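Local coordinates for VP24 (White spot syndrome virus, PDB 5HLJ), which is a major envelope protein of the virus, rich in beta strands and crystallised as a three-chain assembly, at residues A[27-32]-A[86-91]; A[124-129]-A[149-154]. One frame throughout, in Å; residues are numbered along the deposited sequence.

Overall arrangement
Both contacts sit on the same side of the chain's centre, at one end of the beta fold. Interaction 1 joins the turn after strand 19-28 to the approach to strand 90-99. Interaction 2 pairs strand 128-131, outermost within this chain, with strand 141-151. Their centres lie about 11 Å apart, and they meet because strands 90-99 and 141-151 are neighbours in the sheet. Two probable backbone hydrogen bonds link them, F151 N to K89 O at 2.7 Å and L91 N to A149 O at 2.8 Å. Interaction 1 stays within the chain, whereas interaction 2 also faces both other subunits, through salt bridges of K127 and D152.

Interaction 1 of 2, residues A[27-32]-A[86-91]; sequences GVARGN and AESKEL
The side-chain amide of N32 bridges two backbone carbonyls of 86-91. Its ND2 donates to E90 O at 2.8 Å, and the bond is nearly straight, 167° at the hydrogen. This acceptor lies in the amide plane. A second bond from ND2 goes to E87 O at 3.1 Å, with the acceptor tilted from that plane. The two bonds span the bend of the chain from E87 to E90. With CG anti to the carbonyl carbon (chi1 -73°), the amide is set on the side of the backbone N and reaches 86-91.

Beside the amide, the backbone O of N32 receives a CA-H...O contact from L91. L91 also touches G27: its CD2 lies 3.8 Å from G27 CA. Further along, the methyl of A29 meets S88 CB at 3.9 Å. S88 OG does not bond across this contact; it is hydrogen-bonded to I155 O.

N32 closes a type II turn from A29, its N bonded to A29 O at 3.2 Å, and its backbone is also hydrogen-bonded with E92. G31 holds the positive phi of this turn, where a side chain would jam against the preceding carbonyl. N84 adds to both sides of the contact: its backbone N bonds E90 OE1, and its backbone O takes a weak hydrogen bond from N32 ND2.

One buried amide nitrogen thus satisfies two main-chain carbonyls and ties the turn to the start of strand 90-99.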
ATOM      1  N   GLY A  27     -11.878 -11.614 -11.424  1.00 71.91           N
ATOM      2  CA  GLY A  27     -13.050 -10.869 -11.841  1.00 74.76           C
ATOM      3  C   GLY A  27     -14.096 -11.775 -12.477  1.00 74.39           C
ATOM      4  O   GLY A  27     -13.756 -12.733 -13.166  1.00 77.90           O
ATOM      5  N   VAL A  28     -15.367 -11.477 -12.224  1.00 73.31           N
ATOM      6  CA  VAL A  28     -16.483 -12.164 -12.870  1.00 78.32           C
ATOM      7  C   VAL A  28     -17.369 -11.156 -13.603  1.00 81.14           C
ATOM      8  O   VAL A  28     -18.118 -10.424 -12.958  1.00 81.03           O
ATOM      9  CB  VAL A  28     -17.358 -12.925 -11.856  1.00 76.65           C
ATOM     10  CG1 VAL A  28     -18.483 -13.646 -12.574  1.00 74.43           C
ATOM     11  CG2 VAL A  28     -16.526 -13.892 -11.042  1.00 66.78           C
ATOM     12  N   ALA A  29     -17.285 -11.121 -14.935  1.00 86.55           N
ATOM     13  CA  ALA A  29     -18.069 -10.180 -15.755  1.00 86.62           C
ATOM     14  C   ALA A  29     -19.561 -10.191 -15.396  1.00 85.98           C
ATOM     15  O   ALA A  29     -20.136  -9.151 -15.087  1.00 85.60           O
ATOM     16  CB  ALA A  29     -17.876 -10.480 -17.252  1.00 76.05           C
ATOM     17  N   ARG A  30     -20.174 -11.371 -15.408  1.00 89.62           N
ATOM     18  CA  ARG A  30     -21.590 -11.496 -15.079  1.00 88.77           C
ATOM     19  C   ARG A  30     -21.826 -11.353 -13.567  1.00 87.19           C
ATOM     20  O   ARG A  30     -21.552 -12.262 -12.787  1.00 87.31           O
ATOM     21  CB  ARG A  30     -22.143 -12.834 -15.585  1.00 94.06           C
ATOM     22  CG  ARG A  30     -23.659 -12.934 -15.545  1.00 96.72           C
ATOM     23  CD  ARG A  30     -24.236 -13.285 -16.918  1.00114.01           C
ATOM     24  NE  ARG A  30     -25.701 -13.286 -16.915  1.00124.40           N
ATOM     25  CZ  ARG A  30     -26.463 -14.069 -17.676  1.00123.09           C
ATOM     26  NH1 ARG A  30     -25.905 -14.933 -18.518  1.00113.73           N
ATOM     27  NH2 ARG A  30     -27.786 -13.986 -17.594  1.00121.47           N
ATOM     28  N   GLY A  31     -22.344 -10.201 -13.163  1.00 86.94           N
ATOM     29  CA  GLY A  31     -22.581  -9.930 -11.757  1.00 86.92           C
ATOM     30  C   GLY A  31     -21.690  -8.808 -11.255  1.00 84.80           C
ATOM     31  O   GLY A  31     -21.916  -8.274 -10.160  1.00 78.13           O
ATOM     32  N   ASN A  32     -20.682  -8.458 -12.062  1.00 81.59           N
ATOM     33  CA  ASN A  32     -19.743  -7.393 -11.736  1.00 76.95           C
ATOM     34  C   ASN A  32     -19.097  -7.617 -10.366  1.00 73.16           C
ATOM     35  O   ASN A  32     -19.092  -6.731  -9.516  1.00 69.77           O
ATOM     36  CB  ASN A  32     -20.453  -6.038 -11.784  1.00 75.77           C
ATOM     37  CG  ASN A  32     -20.755  -5.584 -13.204  1.00 74.59           C
ATOM     38  OD1 ASN A  32     -21.636  -6.119 -13.866  1.00 79.78           O
ATOM     39  ND2 ASN A  32     -20.032  -4.576 -13.670  1.00 76.40           N
ATOM     40  N   ALA A  86     -24.226  -2.981 -17.329  1.00 73.66           N
ATOM     41  CA  ALA A  86     -24.164  -2.997 -18.794  1.00 79.08           C
ATOM     42  C   ALA A  86     -22.761  -3.303 -19.322  1.00 82.49           C
ATOM     43  O   ALA A  86     -22.596  -3.654 -20.492  1.00 80.37           O
ATOM     44  CB  ALA A  86     -24.644  -1.671 -19.362  1.00 75.08           C
ATOM     45  N   GLU A  87     -21.753  -3.132 -18.467  1.00 82.65           N
ATOM     46  CA  GLU A  87     -20.365  -3.411 -18.827  1.00 76.35           C
ATOM     47  C   GLU A  87     -19.707  -4.201 -17.715  1.00 77.42           C
ATOM     48  O   GLU A  87     -20.364  -4.545 -16.729  1.00 76.82           O
ATOM     49  CB  GLU A  87     -19.595  -2.123 -19.073  1.00 78.67           C
ATOM     50  CG  GLU A  87     -20.041  -1.337 -20.281  1.00 83.30           C
ATOM     51  CD  GLU A  87     -19.593   0.113 -20.216  1.00 87.00           C
ATOM     52  OE1 GLU A  87     -18.373   0.367 -20.278  1.00 88.34           O
ATOM     53  OE2 GLU A  87     -20.463   1.003 -20.095  1.00 95.82           O
ATOM     54  N   SER A  88     -18.414  -4.485 -17.850  1.00 72.22           N
ATOM     55  CA  SER A  88     -17.721  -5.182 -16.772  1.00 75.09           C
ATOM     56  C   SER A  88     -16.448  -4.438 -16.343  1.00 72.03           C
ATOM     57  O   SER A  88     -15.399  -5.056 -16.175  1.00 73.26           O
ATOM     58  CB  SER A  88     -17.395  -6.620 -17.186  1.00 69.49           C
ATOM     59  OG  SER A  88     -16.647  -6.635 -18.386  1.00 77.25           O
ATOM     60  N   LYS A  89     -16.566  -3.119 -16.162  1.00 67.61           N
ATOM     61  CA  LYS A  89     -15.461  -2.256 -15.736  1.00 70.28           C
ATOM     62  C   LYS A  89     -15.521  -1.959 -14.247  1.00 72.87           C
ATOM     63  O   LYS A  89     -14.488  -1.756 -13.597  1.00 71.79           O
ATOM     64  CB  LYS A  89     -15.466  -0.932 -16.505  1.00 67.73           C
ATOM     65  CG  LYS A  89     -15.272  -1.122 -17.966  1.00 72.81           C
ATOM     66  CD  LYS A  89     -15.299   0.171 -18.736  1.00 72.70           C
ATOM     67  CE  LYS A  89     -15.317  -0.156 -20.230  1.00 80.38           C
ATOM     68  NZ  LYS A  89     -14.948   0.991 -21.086  1.00 93.33           N
ATOM     69  N   GLU A  90     -16.736  -1.932 -13.715  1.00 69.94           N
ATOM     70  CA  GLU A  90     -16.957  -1.608 -12.316  1.00 68.18           C
ATOM     71  C   GLU A  90     -17.266  -2.873 -11.540  1.00 68.56           C
ATOM     72  O   GLU A  90     -18.287  -3.511 -11.772  1.00 70.55           O
ATOM     73  CB  GLU A  90     -18.082  -0.584 -12.183  1.00 64.41           C
ATOM     74  CG  GLU A  90     -17.859   0.640 -13.052  1.00 67.65           C
ATOM     75  CD  GLU A  90     -18.917   1.729 -12.866  1.00 78.02           C
ATOM     76  OE1 GLU A  90     -20.053   1.421 -12.422  1.00 73.83           O
ATOM     77  OE2 GLU A  90     -18.595   2.904 -13.159  1.00 72.82           O
ATOM     78  N   LEU A  91     -16.359  -3.246 -10.637  1.00 67.73           N
ATOM     79  CA  LEU A  91     -16.436  -4.538  -9.951  1.00 69.37           C
ATOM     80  C   LEU A  91     -16.461  -4.382  -8.447  1.00 66.28           C
ATOM     81  O   LEU A  91     -15.897  -3.439  -7.894  1.00 64.92           O
ATOM     82  CB  LEU A  91     -15.256  -5.430 -10.343  1.00 65.13           C
ATOM     83  CG  LEU A  91     -15.432  -6.417 -11.497  1.00 72.90           C
ATOM     84  CD1 LEU A  91     -15.882  -5.703 -12.759  1.00 69.60           C
ATOM     85  CD2 LEU A  91     -14.129  -7.182 -11.755  1.00 63.35           C
TER

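Interaction 2 of 2, residues A[124-129]-A[149-154]; sequences SANKFV and ATFDED
N126 turns its side-chain amide onto the backbone of E153 and pairs with it twice. OD1 accepts from E153 N at 2.9 Å. ND2 donates to E153 O, also at 2.9 Å, with 161° at the hydrogen. That acceptor lies close to the amide plane of N126, but the donor stands above the carbonyl plane of E153. The CG of N126, anti to its backbone N, carries the amide toward 149-154. N126 N is itself bonded to S124 OG, in an ST turn.

The main chain continues the pairing. D152 N donates to K127 O at 2.9 Å. V129 and T150 then form an antiparallel hydrogen-bonded pair, each N bonded to the other's O at 3.0 Å. Between these bonds, F128 and F151 form a non-hydrogen-bonded pair. T150 O, already bonded to V129 N, also receives a CA-H...O contact from F128.

The two phenylalanines lie side by side and point the same way. F128 CB packs on F151 CD1 at 3.6 Å, and the ring planes are oblique, 56° apart. The N126 side chain crosses that of F151 at about a right angle, with the amide and ring planes 42° apart and N126 ND2 3.5 Å from F151 CB. The F151 ring also meets Y162.

Within the chain, K127 NZ stays 4.0 Å from D152 OD2, too far for a salt bridge. It forms its salt bridge with D152 OD1 of the third subunit. D152 OD1 in turn receives K127 NZ of the second subunit.

The buried amide therefore extends backbone-like pairing past the strand end, while the charges of K127 and D152 are probably balanced mainly between subunits of the trimeric assembly.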
ATOM      1  N   SER A 124      -1.945  -7.899 -17.032  1.00 60.62           N
ATOM      2  CA  SER A 124      -2.841  -6.876 -17.528  1.00 60.50           C
ATOM      3  C   SER A 124      -2.512  -5.480 -16.999  1.00 66.33           C
ATOM      4  O   SER A 124      -2.461  -5.265 -15.794  1.00 68.91           O
ATOM      5  CB  SER A 124      -4.275  -7.216 -17.167  1.00 63.60           C
ATOM      6  OG  SER A 124      -5.072  -6.072 -17.357  1.00 68.94           O
ATOM      7  N   ALA A 125      -2.321  -4.532 -17.910  1.00 69.03           N
ATOM      8  CA  ALA A 125      -2.055  -3.137 -17.562  1.00 65.98           C
ATOM      9  C   ALA A 125      -3.335  -2.337 -17.606  1.00 66.52           C
ATOM     10  O   ALA A 125      -3.318  -1.130 -17.831  1.00 63.32           O
ATOM     11  CB  ALA A 125      -1.018  -2.518 -18.513  1.00 64.30           C
ATOM     12  N   ASN A 126      -4.450  -3.031 -17.437  1.00 68.43           N
ATOM     13  CA  ASN A 126      -5.751  -2.392 -17.289  1.00 63.30           C
ATOM     14  C   ASN A 126      -5.760  -1.528 -16.020  1.00 67.17           C
ATOM     15  O   ASN A 126      -5.767  -2.072 -14.910  1.00 64.83           O
ATOM     16  CB  ASN A 126      -6.823  -3.484 -17.236  1.00 61.30           C
ATOM     17  CG  ASN A 126      -8.229  -2.944 -17.337  1.00 66.76           C
ATOM     18  OD1 ASN A 126      -8.454  -1.742 -17.524  1.00 63.87           O
ATOM     19  ND2 ASN A 126      -9.194  -3.846 -17.222  1.00 65.78           N
ATOM     20  N   LYS A 127      -5.723  -0.200 -16.165  1.00 64.44           N
ATOM     21  CA  LYS A 127      -5.628   0.684 -14.994  1.00 61.87           C
ATOM     22  C   LYS A 127      -6.948   0.721 -14.229  1.00 68.22           C
ATOM     23  O   LYS A 127      -8.011   0.506 -14.812  1.00 68.36           O
ATOM     24  CB  LYS A 127      -5.218   2.103 -15.389  1.00 59.31           C
ATOM     25  CG  LYS A 127      -3.771   2.228 -15.848  1.00 62.07           C
ATOM     26  CD  LYS A 127      -3.399   3.689 -16.085  1.00 67.64           C
ATOM     27  CE  LYS A 127      -4.032   4.269 -17.365  1.00 69.05           C
ATOM     28  NZ  LYS A 127      -3.397   3.703 -18.600  1.00 71.28           N
ATOM     29  N   PHE A 128      -6.873   0.985 -12.925  1.00 66.92           N
ATOM     30  CA  PHE A 128      -8.054   0.965 -12.067  1.00 64.60           C
ATOM     31  C   PHE A 128      -7.961   1.929 -10.882  1.00 65.71           C
ATOM     32  O   PHE A 128      -6.883   2.322 -10.459  1.00 66.52           O
ATOM     33  CB  PHE A 128      -8.300  -0.460 -11.538  1.00 68.57           C
ATOM     34  CG  PHE A 128      -7.130  -1.037 -10.783  1.00 69.35           C
ATOM     35  CD1 PHE A 128      -6.992  -0.830  -9.417  1.00 64.44           C
ATOM     36  CD2 PHE A 128      -6.162  -1.784 -11.442  1.00 69.56           C
ATOM     37  CE1 PHE A 128      -5.904  -1.349  -8.730  1.00 64.20           C
ATOM     38  CE2 PHE A 128      -5.078  -2.313 -10.752  1.00 66.80           C
ATOM     39  CZ  PHE A 128      -4.952  -2.093  -9.395  1.00 64.14           C
ATOM     40  N   VAL A 129      -9.112   2.306 -10.351  1.00 69.57           N
ATOM     41  CA  VAL A 129      -9.162   3.007  -9.082  1.00 66.78           C
ATOM     42  C   VAL A 129      -9.789   2.054  -8.063  1.00 68.10           C
ATOM     43  O   VAL A 129     -10.835   1.451  -8.307  1.00 65.32           O
ATOM     44  CB  VAL A 129      -9.959   4.326  -9.177  1.00 65.90           C
ATOM     45  CG1 VAL A 129     -10.061   5.009  -7.824  1.00 62.12           C
ATOM     46  CG2 VAL A 129      -9.305   5.248 -10.168  1.00 65.11           C
ATOM     47  N   ALA A 149     -13.459  -1.886  -7.456  1.00 61.02           N
ATOM     48  CA  ALA A 149     -12.425  -1.504  -8.401  1.00 65.48           C
ATOM     49  C   ALA A 149     -13.106  -1.092  -9.681  1.00 65.08           C
ATOM     50  O   ALA A 149     -13.980  -1.793 -10.174  1.00 66.76           O
ATOM     51  CB  ALA A 149     -11.433  -2.651  -8.651  1.00 60.71           C
ATOM     52  N   THR A 150     -12.718   0.060 -10.205  1.00 63.19           N
ATOM     53  CA  THR A 150     -13.245   0.518 -11.469  1.00 66.10           C
ATOM     54  C   THR A 150     -12.118   0.569 -12.489  1.00 64.86           C
ATOM     55  O   THR A 150     -11.190   1.373 -12.374  1.00 67.82           O
ATOM     56  CB  THR A 150     -13.934   1.891 -11.320  1.00 69.15           C
ATOM     57  OG1 THR A 150     -15.153   1.718 -10.595  1.00 66.73           O
ATOM     58  CG2 THR A 150     -14.265   2.506 -12.690  1.00 63.15           C
ATOM     59  N   PHE A 151     -12.215  -0.300 -13.486  1.00 65.83           N
ATOM     60  CA  PHE A 151     -11.189  -0.429 -14.517  1.00 69.21           C
ATOM     61  C   PHE A 151     -11.422   0.472 -15.741  1.00 69.92           C
ATOM     62  O   PHE A 151     -12.543   0.898 -16.001  1.00 72.22           O
ATOM     63  CB  PHE A 151     -11.095  -1.892 -14.972  1.00 63.75           C
ATOM     64  CG  PHE A 151     -10.683  -2.836 -13.885  1.00 64.94           C
ATOM     65  CD1 PHE A 151      -9.343  -3.134 -13.678  1.00 64.63           C
ATOM     66  CD2 PHE A 151     -11.636  -3.428 -13.061  1.00 65.49           C
ATOM     67  CE1 PHE A 151      -8.961  -4.004 -12.662  1.00 67.27           C
ATOM     68  CE2 PHE A 151     -11.265  -4.310 -12.055  1.00 64.66           C
ATOM     69  CZ  PHE A 151      -9.926  -4.598 -11.848  1.00 64.22           C
ATOM     70  N   ASP A 152     -10.351   0.742 -16.490  1.00 69.92           N
ATOM     71  CA  ASP A 152     -10.442   1.444 -17.774  1.00 70.40           C
ATOM     72  C   ASP A 152     -11.168   0.580 -18.806  1.00 74.92           C
ATOM     73  O   ASP A 152     -12.052   1.063 -19.525  1.00 77.59           O
ATOM     74  CB  ASP A 152      -9.047   1.805 -18.302  1.00 65.04           C
ATOM     75  CG  ASP A 152      -8.485   3.069 -17.673  1.00 69.82           C
ATOM     76  OD1 ASP A 152      -9.137   3.642 -16.776  1.00 72.21           O
ATOM     77  OD2 ASP A 152      -7.374   3.485 -18.060  1.00 72.82           O
ATOM     78  N   GLU A 153     -10.785  -0.700 -18.848  1.00 70.48           N
ATOM     79  CA  GLU A 153     -11.263  -1.664 -19.832  1.00 71.08           C
ATOM     80  C   GLU A 153     -12.095  -2.767 -19.169  1.00 73.76           C
ATOM     81  O   GLU A 153     -11.846  -3.126 -18.012  1.00 70.04           O
ATOM     82  CB  GLU A 153     -10.086  -2.304 -20.572  1.00 72.65           C
ATOM     83  CG  GLU A 153      -9.244  -1.374 -21.482  1.00 77.37           C
ATOM     84  CD  GLU A 153     -10.080  -0.426 -22.354  1.00 93.21           C
ATOM     85  OE1 GLU A 153     -11.151  -0.843 -22.860  1.00 95.62           O
ATOM     86  OE2 GLU A 153      -9.651   0.735 -22.551  1.00 96.31           O
ATOM     87  N   ASP A 154     -13.062  -3.315 -19.911  1.00 73.82           N
ATOM     88  CA  ASP A 154     -13.886  -4.436 -19.447  1.00 74.54           C
ATOM     89  C   ASP A 154     -13.056  -5.601 -18.946  1.00 72.14           C
ATOM     90  O   ASP A 154     -12.060  -5.994 -19.565  1.00 69.17           O
ATOM     91  CB  ASP A 154     -14.802  -4.969 -20.566  1.00 76.68           C
ATOM     92  CG  ASP A 154     -15.997  -4.066 -20.860  1.00 80.25           C
ATOM     93  OD1 ASP A 154     -16.565  -3.426 -19.941  1.00 78.58           O
ATOM     94  OD2 ASP A 154     -16.379  -4.016 -22.044  1.00 91.23           O
TER